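Local coordinates for tryptophan decarboxylase 1 (Oryza sativa subsp. japonica, PDB 6KHO) that catalyses the pyridoxal phosphate-dependent decarboxylation of L-tryptophan to tryptamine and of 5-hydroxy-L-tryptophan to serotonin, at the interface of chains A and B. Coordinates in Å, arbitrary orientation; residue numbers count along the deposited sequence, not the author numbering. Chains: chain A/B, Tryptophan decarboxylase 1.

The interface of chains A and B. Residues chain A 38, 41-42, 45, 110, 113; chain B 25, 30-31, 34, 121.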
loop_
_atom_site.group_PDB
_atom_site.type_symbol
_atom_site.label_atom_id
_atom_site.label_comp_id
_atom_site.label_asym_id
_atom_site.label_seq_id
_atom_site.Cartn_x
_atom_site.Cartn_y
_atom_site.Cartn_z
ATOM N N VAL A 38 23.075 -4.883 -5.937
ATOM C CA VAL A 38 22.926 -5.735 -7.117
ATOM C C VAL A 38 23.795 -6.980 -6.989
ATOM O O VAL A 38 23.379 -8.086 -7.360
ATOM C CB VAL A 38 23.249 -4.950 -8.401
ATOM C CG1 VAL A 38 23.363 -5.888 -9.596
ATOM C CG2 VAL A 38 22.178 -3.882 -8.659
ATOM N N ILE A 41 22.088 -9.375 -4.833
ATOM C CA ILE A 41 20.965 -10.027 -5.512
ATOM C C ILE A 41 21.469 -11.128 -6.440
ATOM O O ILE A 41 20.903 -12.227 -6.486
ATOM C CB ILE A 41 20.110 -8.992 -6.273
ATOM C CG1 ILE A 41 19.326 -8.098 -5.309
ATOM C CG2 ILE A 41 19.139 -9.685 -7.205
ATOM C CD1 ILE A 41 18.839 -6.809 -5.959
ATOM N N SER A 42 22.536 -10.855 -7.199
ATOM C CA SER A 42 23.115 -11.889 -8.055
ATOM C C SER A 42 23.538 -13.104 -7.237
ATOM O O SER A 42 23.250 -14.243 -7.613
ATOM C CB SER A 42 24.319 -11.337 -8.825
ATOM O OG SER A 42 23.956 -10.193 -9.568
ATOM N N TYR A 45 20.355 -15.117 -5.865
ATOM C CA TYR A 45 19.695 -16.022 -6.795
ATOM C C TYR A 45 20.563 -17.241 -7.094
ATOM O O TYR A 45 20.046 -18.346 -7.281
ATOM C CB TYR A 45 19.342 -15.299 -8.092
ATOM C CG TYR A 45 18.211 -14.290 -7.970
ATOM C CD1 TYR A 45 17.203 -14.439 -7.026
ATOM C CD2 TYR A 45 18.163 -13.187 -8.810
ATOM C CE1 TYR A 45 16.172 -13.502 -6.924
ATOM C CE2 TYR A 45 17.144 -12.259 -8.726
ATOM C CZ TYR A 45 16.153 -12.410 -7.786
ATOM O OH TYR A 45 15.139 -11.456 -7.724
ATOM N N ALA A 110 13.468 -9.616 -13.948
ATOM C CA ALA A 110 14.458 -8.539 -13.925
ATOM C C ALA A 110 13.842 -7.208 -14.341
ATOM O O ALA A 110 14.161 -6.163 -13.760
ATOM C CB ALA A 110 15.639 -8.894 -14.829
ATOM N N ILE A 113 11.801 -5.767 -11.274
ATOM C CA ILE A 113 12.695 -5.257 -10.237
ATOM C C ILE A 113 13.359 -3.962 -10.696
ATOM O O ILE A 113 13.458 -2.997 -9.931
ATOM C CB ILE A 113 13.742 -6.319 -9.858
ATOM C CG1 ILE A 113 13.052 -7.551 -9.262
ATOM C CG2 ILE A 113 14.723 -5.741 -8.862
ATOM C CD1 ILE A 113 13.932 -8.812 -9.299
ATOM N N LEU B 25 14.584 -14.443 -14.264
ATOM C CA LEU B 25 15.603 -14.024 -13.311
ATOM C C LEU B 25 16.967 -14.624 -13.637
ATOM O O LEU B 25 17.767 -14.883 -12.736
ATOM C CB LEU B 25 15.185 -14.379 -11.882
ATOM C CG LEU B 25 13.915 -13.676 -11.376
ATOM C CD1 LEU B 25 13.459 -14.288 -10.059
ATOM C CD2 LEU B 25 14.143 -12.168 -11.222
ATOM N N VAL B 30 19.529 -10.139 -14.919
ATOM C CA VAL B 30 19.412 -9.482 -13.619
ATOM C C VAL B 30 20.513 -8.440 -13.450
ATOM O O VAL B 30 20.248 -7.273 -13.137
ATOM C CB VAL B 30 19.429 -10.526 -12.488
ATOM C CG1 VAL B 30 19.779 -9.871 -11.149
ATOM C CG2 VAL B 30 18.086 -11.223 -12.417
ATOM N N ARG B 31 21.763 -8.831 -13.703
ATOM C CA ARG B 31 22.859 -7.877 -13.585
ATOM C C ARG B 31 22.734 -6.757 -14.615
ATOM O O ARG B 31 22.847 -5.575 -14.276
ATOM C CB ARG B 31 24.201 -8.592 -13.725
ATOM C CG ARG B 31 24.506 -9.491 -12.546
ATOM C CD ARG B 31 25.982 -9.931 -12.512
ATOM N NE ARG B 31 26.906 -8.819 -12.287
ATOM C CZ ARG B 31 27.070 -8.200 -11.118
ATOM N NH1 ARG B 31 26.363 -8.571 -10.053
ATOM N NH2 ARG B 31 27.943 -7.206 -11.015
ATOM N N LEU B 34 19.649 -4.372 -14.102
ATOM C CA LEU B 34 19.782 -3.567 -12.896
ATOM C C LEU B 34 20.910 -2.547 -13.040
ATOM O O LEU B 34 20.788 -1.408 -12.568
ATOM C CB LEU B 34 19.990 -4.473 -11.679
ATOM C CG LEU B 34 18.743 -5.265 -11.255
ATOM C CD1 LEU B 34 18.974 -6.017 -9.945
ATOM C CD2 LEU B 34 17.516 -4.352 -11.134
ATOM N N ALA B 121 13.776 -7.923 -4.776
ATOM C CA ALA B 121 14.410 -9.104 -5.356
ATOM C C ALA B 121 14.096 -10.353 -4.542
ATOM O O ALA B 121 13.853 -11.422 -5.109
ATOM C CB ALA B 121 15.932 -8.894 -5.466
#
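Helix 27-47 of chain A, with A:Val38, A:Ile41, A:Ser42 and A:Tyr45, runs antiparallel to the same helix of chain B, which brings B:Val30, B:Arg31 and B:Leu34. A:Tyr45 reaches across, and A:Tyr45 OH donates a hydrogen bond to B:Ala121 O, 2.9 Å away, near the C-terminal end of chain B helix 110-122. The bond is strongly bent at the carbonyl (110°), with the hydroxyl tilted from the carbonyl plane. B:Leu25 CB lies over the rim of one ring face. B:Val30 CG2 meets the ring at A:Tyr45 CE2, 3.9 Å away. A phenylalanine in place of A:Tyr45 would probably leave B:Ala121 O without its hydroxyl partner and the ring freer to shift. A:Ile41 CG1 presses on B:Ala121 CB at 3.5 Å, a tight contact. Its CG2 branch faces B:Val30 CG1. A:Val38 and B:Leu34 lie alongside each other, pointing opposite ways, with CG2 of the valine 3.8 Å from CB of the leucine. B:Leu34 CD2 touches A:Ile113 CG2. At the polar margin, the B:Arg31 chain bends at chi3 (65°), and NH1 donates to A:Ser42 OG at 2.9 Å. The serine oxygen lies near the guanidinium plane. A:Ser42 OG also donates to A:Val38 O, one turn earlier, at 3.1 Å. Repeated by the two-fold axis, this mostly apolar patch joins the subunits of the homodimer. Its centre lies about 35 Å from A:Tyr359, the proton donor, which suggests a role in assembly.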